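Local coordinates for protein Uly1 (Catenovulum maritimum, PDB 7DRQ) that probably cleaves the algal polysaccharide ulvan by beta-elimination, as a calcium-binding lyase of polysaccharide lyase family 24, at residues N177-G180 against A181-K185; E193-G196 against Q197-L201; W307-Y310 against K311-I315; L319-A322 against D323-L326. All coordinates share one frame; numbering follows the deposited sequence.

Interaction 1 (N177-G180 against A181-K185); sequences NSEG and ATDYK. With CA (calcium ion), chain C.
Asp183 points back at the residues before it in the same loop: its OD2 accepts the backbone N-H of Glu179, with N to OD2 2.7 Å and an almost straight 172°, on the anti lone pair of that oxygen. The same carboxylate binds the calcium ion through both oxygens, OD1 and OD2 each 2.5 Å from the metal, while OD1 also takes Lys185 N in an Asx turn. Having CG anti to the backbone N (chi1 -179°) carries the group inward between loop and ion. Gly180 makes the reversal: its O receives Asp183 N at 3.3 Å across a type I turn, and its positive phi would press any CB against the preceding carbonyl. Glu179 lies across Asp183 at about a right angle, its CG 3.3 Å from Asp183 OD2. Its OE2 accepts from a calcium-bound water, and a second water joins OE1 to Lys185 NZ, which has a salt bridge to Asp146. Lys185 O, three waters and Asp173 complete the calcium site. With one carboxylate gripped by a cation and two backbone N-H groups, the ion and the turn probably fix each other's geometry, and the calcium likely offsets the nearby negative charge of Glu179.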
# COMPACT_ATOMS: atom_id res chain seq x y z
N ASN A 177 11.94 -9.24 25.35
CA ASN A 177 12.36 -7.96 24.80
C ASN A 177 11.41 -6.81 25.12
O ASN A 177 11.60 -5.69 24.61
CB ASN A 177 12.52 -8.07 23.28
CG ASN A 177 13.53 -9.12 22.87
OD1 ASN A 177 14.65 -9.14 23.36
ND2 ASN A 177 13.13 -10.00 21.95
N SER A 178 10.40 -7.03 25.96
CA SER A 178 9.39 -6.00 26.19
C SER A 178 10.00 -4.74 26.80
O SER A 178 10.85 -4.81 27.69
CB SER A 178 8.29 -6.53 27.12
OG SER A 178 7.46 -5.46 27.56
N GLU A 179 9.55 -3.59 26.32
CA GLU A 179 9.99 -2.32 26.88
C GLU A 179 9.28 -1.96 28.18
O GLU A 179 9.76 -1.08 28.90
CB GLU A 179 9.76 -1.18 25.89
CG GLU A 179 10.47 -1.34 24.58
CD GLU A 179 10.05 -0.29 23.58
OE1 GLU A 179 9.30 0.64 23.96
OE2 GLU A 179 10.45 -0.39 22.40
N GLY A 180 8.17 -2.59 28.49
CA GLY A 180 7.46 -2.25 29.70
C GLY A 180 5.97 -2.19 29.47
O GLY A 180 5.44 -2.78 28.52
N ALA A 181 5.30 -1.44 30.35
CA ALA A 181 3.86 -1.55 30.52
C ALA A 181 3.05 -0.94 29.38
O ALA A 181 1.86 -1.24 29.27
CB ALA A 181 3.44 -0.89 31.84
N THR A 182 3.63 -0.10 28.54
CA THR A 182 2.89 0.47 27.41
C THR A 182 3.50 0.08 26.07
O THR A 182 3.35 0.79 25.08
CB THR A 182 2.77 1.99 27.53
OG1 THR A 182 4.06 2.59 27.36
CG2 THR A 182 2.22 2.37 28.89
N ASP A 183 4.20 -1.06 26.05
CA ASP A 183 4.80 -1.61 24.83
C ASP A 183 3.76 -2.51 24.17
O ASP A 183 3.51 -3.64 24.62
CB ASP A 183 6.08 -2.36 25.17
CG ASP A 183 6.79 -2.95 23.96
OD1 ASP A 183 6.24 -2.96 22.84
OD2 ASP A 183 7.93 -3.44 24.16
N TYR A 184 3.13 -2.00 23.11
CA TYR A 184 2.20 -2.77 22.29
C TYR A 184 2.81 -3.24 20.98
O TYR A 184 2.07 -3.69 20.09
CB TYR A 184 0.95 -1.94 22.00
CG TYR A 184 0.07 -1.75 23.21
CD1 TYR A 184 0.29 -0.69 24.08
CD2 TYR A 184 -0.98 -2.62 23.48
CE1 TYR A 184 -0.51 -0.50 25.19
CE2 TYR A 184 -1.78 -2.44 24.59
CZ TYR A 184 -1.54 -1.38 25.44
OH TYR A 184 -2.32 -1.18 26.54
N LYS A 185 4.13 -3.14 20.82
CA LYS A 185 4.78 -3.42 19.54
C LYS A 185 5.49 -4.77 19.62
O LYS A 185 6.33 -4.99 20.50
CB LYS A 185 5.76 -2.31 19.17
CG LYS A 185 5.08 -0.94 18.89
CD LYS A 185 6.13 0.12 18.55
CE LYS A 185 6.96 0.48 19.78
NZ LYS A 185 8.07 1.45 19.48
CA CA C . 8.14 -4.34 21.88
O HOH W 1 10.58 -4.43 22.48
O HOH W 2 8.69 2.35 22.13
O HOH W 3 8.88 -2.20 20.95
O HOH W 4 9.30 -5.28 19.90

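Interaction 2 (E193-G196 against Q197-L201); sequences EDHG and QFSRL
Asp194 stands at the N-cap of the short helix 195-198 and meets Gln197 with both carboxylate oxygens. OD1 accepts Gln197 N at 3.1 Å, the donor lying well above the carboxylate plane, in the capping bond. OD2 takes the side-chain amide, with Gln197 NE2 3.1 Å away and the oxygen lying close to the amide plane; the two flat groups stand 82° apart. CG of Asp194 is turned anti to the backbone N (chi1 -176°), which swings the carboxylate over the first turn, where it rests on Gln197 CB. The carbonyl of Asp194 receives Phe198 N, the 2.9 Å N to O bond running nearly along the C=O axis, and sits at the edge of the Phe198 ring. A serine in place of Asp194 would probably keep at most one of these side-chain bonds, leaving Gln197 NE2 without its mate and its amide held only through the OE1 bond to Phe243 N of strand 239-245. His195 follows, one face of its imidazole covered by Ser199 CB, a CH-pi contact 3.6 Å from CB to the ring centroid, while its NE2 meets Glu133 N. Ser199, the first residue past the helix, returns OG at 2.6 Å and N at 3.0 Å to His195 O, the donors approaching opposite faces of the carbonyl plane. Thus Asp194 caps the start and Ser199 binds back to the first helical residue before the chain enters strand 201-208, and the carboxylate is probably stabilised by the helix N-terminus.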
# COMPACT_ATOMS: atom_id res chain seq x y z
N GLU A 193 10.84 -14.82 17.61
CA GLU A 193 11.74 -13.75 17.17
C GLU A 193 12.64 -14.29 16.07
O GLU A 193 13.20 -15.38 16.19
CB GLU A 193 12.57 -13.23 18.35
CG GLU A 193 13.55 -12.09 17.98
CD GLU A 193 14.43 -11.66 19.15
OE1 GLU A 193 14.31 -12.28 20.23
OE2 GLU A 193 15.22 -10.72 18.99
N ASP A 194 12.75 -13.54 14.98
CA ASP A 194 13.44 -14.05 13.79
C ASP A 194 13.91 -12.84 12.97
O ASP A 194 13.17 -12.33 12.13
CB ASP A 194 12.52 -14.96 12.98
CG ASP A 194 13.20 -15.60 11.80
OD1 ASP A 194 14.32 -15.17 11.43
OD2 ASP A 194 12.62 -16.56 11.23
N HIS A 195 15.15 -12.41 13.22
CA HIS A 195 15.66 -11.23 12.53
C HIS A 195 15.77 -11.46 11.03
O HIS A 195 15.45 -10.56 10.24
CB HIS A 195 17.02 -10.82 13.10
CG HIS A 195 17.53 -9.53 12.54
ND1 HIS A 195 18.39 -9.46 11.47
CD2 HIS A 195 17.30 -8.25 12.92
CE1 HIS A 195 18.66 -8.20 11.20
NE2 HIS A 195 18.02 -7.44 12.07
N GLY A 196 16.19 -12.65 10.61
CA GLY A 196 16.23 -12.94 9.18
C GLY A 196 14.88 -12.74 8.52
O GLY A 196 14.79 -12.19 7.42
N GLN A 197 13.81 -13.15 9.20
CA GLN A 197 12.47 -13.10 8.62
C GLN A 197 11.85 -11.71 8.70
O GLN A 197 11.11 -11.31 7.79
CB GLN A 197 11.54 -14.11 9.31
CG GLN A 197 10.13 -14.15 8.74
CD GLN A 197 9.20 -15.16 9.41
OE1 GLN A 197 8.01 -15.24 9.06
NE2 GLN A 197 9.72 -15.93 10.37
N PHE A 198 12.14 -10.95 9.75
CA PHE A 198 11.38 -9.73 9.99
C PHE A 198 12.17 -8.44 9.83
O PHE A 198 11.63 -7.36 10.07
CB PHE A 198 10.75 -9.80 11.39
CG PHE A 198 9.68 -10.83 11.48
CD1 PHE A 198 8.46 -10.64 10.84
CD2 PHE A 198 9.91 -12.03 12.15
CE1 PHE A 198 7.49 -11.61 10.90
CE2 PHE A 198 8.95 -13.00 12.20
CZ PHE A 198 7.74 -12.81 11.58
N SER A 199 13.43 -8.51 9.40
CA SER A 199 14.20 -7.32 9.14
C SER A 199 14.12 -6.93 7.66
O SER A 199 13.75 -7.74 6.80
CB SER A 199 15.67 -7.52 9.53
OG SER A 199 16.22 -8.56 8.76
N ARG A 200 14.44 -5.66 7.39
CA ARG A 200 14.47 -5.10 6.04
C ARG A 200 13.11 -5.18 5.35
O ARG A 200 13.03 -5.39 4.14
CB ARG A 200 15.55 -5.77 5.18
CG ARG A 200 16.96 -5.54 5.71
CD ARG A 200 18.00 -6.01 4.69
NE ARG A 200 19.29 -5.35 4.87
CZ ARG A 200 20.28 -5.86 5.60
NH1 ARG A 200 20.12 -7.03 6.20
NH2 ARG A 200 21.43 -5.21 5.72
N LEU A 201 12.03 -4.97 6.11
CA LEU A 201 10.68 -5.04 5.56
C LEU A 201 10.08 -3.64 5.39
O LEU A 201 10.27 -2.76 6.23
CB LEU A 201 9.78 -5.90 6.45
CG LEU A 201 10.14 -7.38 6.60
CD1 LEU A 201 9.17 -8.07 7.55
CD2 LEU A 201 10.12 -8.07 5.24

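Interaction 3 (W307-Y310 against K311-I315); sequences WKNY and KGEAI
Asn309 and Glu313 face each other across a tight reversal, amide against carboxylate. Asn309 ND2 gives Glu313 OE1 an almost straight bond of 3.0 Å (175°), the oxygen lying in the amide plane, and the two flat groups are turned 41° apart; ND2 also serves Glu324 O. On the same amide, OD1 accepts Glu313 N at 3.1 Å from above its plane and a weak bond from Lys311 N. A CG set between the backbone N and carbonyl carbon (chi1 64°) folds the amide over the turn, where it ties Lys311 N and both the backbone and the carboxylate of Glu313 together. Farther from the bend Ile315 packs CG1 on Trp307 CB (3.8 Å) and CG2 on Asn309 CB, and a water joins Trp307 O to Ile315 O. Trp307 continues inward, its indole edge-to-face with Phe246 and its NE1 bonded to Gly303 O. Lys308 runs past the turn, CD by Gly312 O, to a salt bridge with Asp299.

The looser, exposed side belongs to Lys311, which lies extended with CG over one face of the Tyr310 ring, 3.8 Å from the centroid, and CE near the phenol OH. Gly312 N to Asn309 O, 2.8 Å, and Asn309 N to Glu313 O, 2.9 Å, with Gly312 at positive phi, make a type I turn with a G1 bulge. Lys308 and Ala314 form a non-hydrogen-bonded pair, flanked by the Ile315 N to Trp307 O and Asn309 N to Glu313 O bonds: a short hairpin leaving strand 307-308, consistent with a beta-propeller blade.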
# COMPACT_ATOMS: atom_id res chain seq x y z
N TRP A 307 1.33 -21.41 -8.91
CA TRP A 307 1.51 -20.09 -9.49
C TRP A 307 1.70 -20.18 -10.99
O TRP A 307 2.44 -21.05 -11.49
CB TRP A 307 2.70 -19.38 -8.85
CG TRP A 307 2.35 -18.75 -7.54
CD1 TRP A 307 2.45 -19.31 -6.31
CD2 TRP A 307 1.83 -17.42 -7.35
NE1 TRP A 307 2.03 -18.42 -5.34
CE2 TRP A 307 1.64 -17.25 -5.96
CE3 TRP A 307 1.52 -16.36 -8.21
CZ2 TRP A 307 1.15 -16.07 -5.41
CZ3 TRP A 307 1.03 -15.17 -7.66
CH2 TRP A 307 0.84 -15.04 -6.28
N LYS A 308 1.04 -19.28 -11.72
CA LYS A 308 0.98 -19.32 -13.17
C LYS A 308 1.13 -17.92 -13.75
O LYS A 308 0.83 -16.93 -13.09
CB LYS A 308 -0.33 -19.94 -13.65
CG LYS A 308 -0.71 -21.20 -12.88
CD LYS A 308 -1.48 -22.17 -13.71
CE LYS A 308 -1.57 -23.53 -13.02
NZ LYS A 308 -2.93 -23.79 -12.49
N ASN A 309 1.59 -17.84 -14.99
CA ASN A 309 1.61 -16.56 -15.69
C ASN A 309 0.27 -16.35 -16.40
O ASN A 309 -0.65 -17.16 -16.27
CB ASN A 309 2.81 -16.47 -16.63
CG ASN A 309 2.77 -17.49 -17.77
OD1 ASN A 309 1.72 -18.03 -18.11
ND2 ASN A 309 3.93 -17.74 -18.37
N TYR A 310 0.15 -15.25 -17.14
CA TYR A 310 -1.17 -14.91 -17.67
C TYR A 310 -1.65 -15.93 -18.69
O TYR A 310 -2.86 -16.07 -18.88
CB TYR A 310 -1.17 -13.51 -18.29
CG TYR A 310 -0.69 -13.43 -19.72
CD1 TYR A 310 0.66 -13.33 -20.02
CD2 TYR A 310 -1.60 -13.44 -20.78
CE1 TYR A 310 1.11 -13.26 -21.34
CE2 TYR A 310 -1.17 -13.36 -22.09
CZ TYR A 310 0.17 -13.27 -22.37
OH TYR A 310 0.57 -13.18 -23.68
N LYS A 311 -0.73 -16.67 -19.32
CA LYS A 311 -1.11 -17.72 -20.25
C LYS A 311 -1.55 -19.00 -19.54
O LYS A 311 -2.02 -19.93 -20.22
CB LYS A 311 0.06 -18.05 -21.18
CG LYS A 311 0.48 -16.92 -22.11
CD LYS A 311 1.85 -17.25 -22.69
CE LYS A 311 2.33 -16.22 -23.69
NZ LYS A 311 3.67 -16.63 -24.23
N GLY A 312 -1.39 -19.09 -18.23
CA GLY A 312 -1.73 -20.29 -17.50
C GLY A 312 -0.60 -21.27 -17.30
O GLY A 312 -0.82 -22.37 -16.78
N GLU A 313 0.62 -20.90 -17.71
CA GLU A 313 1.77 -21.77 -17.55
C GLU A 313 2.34 -21.65 -16.15
O GLU A 313 2.44 -20.55 -15.60
CB GLU A 313 2.84 -21.41 -18.59
CG GLU A 313 2.30 -21.27 -20.00
CD GLU A 313 3.27 -20.62 -20.97
OE1 GLU A 313 4.12 -19.80 -20.55
OE2 GLU A 313 3.18 -20.92 -22.18
N ALA A 314 2.75 -22.78 -15.58
CA ALA A 314 3.38 -22.75 -14.27
C ALA A 314 4.67 -21.94 -14.32
O ALA A 314 5.43 -22.04 -15.29
CB ALA A 314 3.67 -24.17 -13.78
N ILE A 315 4.90 -21.13 -13.30
CA ILE A 315 6.15 -20.38 -13.19
C ILE A 315 6.98 -20.96 -12.06
O ILE A 315 6.47 -21.62 -11.15
CB ILE A 315 5.92 -18.86 -12.99
CG1 ILE A 315 5.14 -18.59 -11.69
CG2 ILE A 315 5.15 -18.29 -14.18
CD1 ILE A 315 5.22 -17.12 -11.23
O HOH W 5 4.29 -22.63 -10.13

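Interaction 4 (L319-A322 against D323-L326); sequences LVKA and DEAL
Leu319 lays its CD1 against the aliphatic and carboxylate carbons of Glu324, 3.9 Å from both CB and CD, the two side chains sliding past each other in opposite directions. Its other methyl, CD2, leans more loosely on Ala325 CB. Lys321, bent at its third and fourth torsions, curls NZ back to Glu324 OE2 in a salt bridge of 3.2 Å, approaching on the anti side and 35° out of the carboxylate plane. A water bridges the same OE2 to Lys321 N, and Thr316 OG1 also bonds to it. In the backbone, Glu324 N to Lys321 O, 3.2 Å, and Ala325 N to Ala322 O, 2.8 Å, wind the 3-10 turn. The methyl of Ala322 touches Trp260 as well as Phe277 of strand 272-280, while Asp323 makes a salt bridge with Arg329. With Glu324 cut back to alanine, Lys321 NZ would probably be left without this carboxylate, the bridging water would lose its acceptor and a gap would open beside Leu319 CD1. OE2 thus gathers an ammonium, a hydroxyl and a water, so its negative charge is probably well stabilised while its carbon chain packs on Leu319 CD1.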
# COMPACT_ATOMS: atom_id res chain seq x y z
N LEU A 319 10.09 -17.28 -7.57
CA LEU A 319 10.53 -16.84 -8.89
C LEU A 319 11.95 -16.29 -8.84
O LEU A 319 12.32 -15.57 -7.92
CB LEU A 319 9.57 -15.76 -9.42
CG LEU A 319 9.64 -15.38 -10.89
CD1 LEU A 319 9.42 -16.59 -11.79
CD2 LEU A 319 8.62 -14.25 -11.21
N VAL A 320 12.73 -16.62 -9.87
CA VAL A 320 14.09 -16.11 -10.02
C VAL A 320 14.22 -15.19 -11.22
O VAL A 320 14.87 -14.15 -11.13
CB VAL A 320 15.11 -17.27 -10.12
CG1 VAL A 320 16.52 -16.71 -10.27
CG2 VAL A 320 15.01 -18.18 -8.90
N LYS A 321 13.61 -15.56 -12.36
CA LYS A 321 13.64 -14.80 -13.60
C LYS A 321 12.27 -14.17 -13.81
O LYS A 321 11.31 -14.87 -14.15
CB LYS A 321 13.97 -15.69 -14.80
CG LYS A 321 15.34 -16.36 -14.81
CD LYS A 321 15.46 -17.25 -16.07
CE LYS A 321 14.89 -18.68 -15.86
NZ LYS A 321 13.53 -19.00 -16.46
N ALA A 322 12.18 -12.85 -13.63
CA ALA A 322 10.88 -12.18 -13.74
C ALA A 322 10.20 -12.43 -15.09
O ALA A 322 8.96 -12.48 -15.16
CB ALA A 322 11.03 -10.68 -13.49
N ASP A 323 10.98 -12.60 -16.16
CA ASP A 323 10.38 -12.72 -17.49
C ASP A 323 9.42 -13.89 -17.62
O ASP A 323 8.57 -13.87 -18.52
CB ASP A 323 11.48 -12.83 -18.56
CG ASP A 323 12.13 -11.49 -18.88
OD1 ASP A 323 11.72 -10.47 -18.28
OD2 ASP A 323 13.04 -11.45 -19.74
N GLU A 324 9.51 -14.91 -16.75
CA GLU A 324 8.48 -15.95 -16.75
C GLU A 324 7.09 -15.37 -16.62
O GLU A 324 6.12 -15.94 -17.12
CB GLU A 324 8.71 -16.94 -15.61
CG GLU A 324 10.03 -17.68 -15.70
CD GLU A 324 10.04 -18.92 -14.83
OE1 GLU A 324 8.95 -19.51 -14.59
OE2 GLU A 324 11.14 -19.31 -14.39
N ALA A 325 6.97 -14.23 -15.94
CA ALA A 325 5.69 -13.59 -15.65
C ALA A 325 5.44 -12.36 -16.52
O ALA A 325 4.55 -11.57 -16.23
CB ALA A 325 5.62 -13.22 -14.17
N LEU A 326 6.20 -12.20 -17.60
CA LEU A 326 6.08 -11.02 -18.46
C LEU A 326 4.67 -10.87 -19.04
O LEU A 326 4.04 -11.85 -19.45
CB LEU A 326 7.08 -11.14 -19.61
CG LEU A 326 7.12 -9.97 -20.60
CD1 LEU A 326 7.76 -8.75 -19.93
CD2 LEU A 326 7.90 -10.38 -21.85
O HOH W 6 12.68 -18.28 -12.49

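Overall arrangement
All four contacts are local turns within the BNR-repeat range, and they form two neighbouring pairs. Interactions 1 and 2 touch through a probable Asn177-Glu193 hydrogen bond, their centres about 19 Å apart; interactions 3 and 4 lie closer, about 10 Å between centres, and join through Asn309 ND2 and Glu324 O. Interaction 1 lies at the surface and is the only one here built directly round a metal; interactions 2, 3 and 4 are all partly buried. Interaction 2 relies on helix capping, with Gln197 tied to strand 239-245. Interactions 3 and 4 serve the same sheet, strands 307-308 and 326-328 both pairing with 290-298; the former uses amide-carboxylate and backbone bonds, the latter a salt bridge over leucine packing.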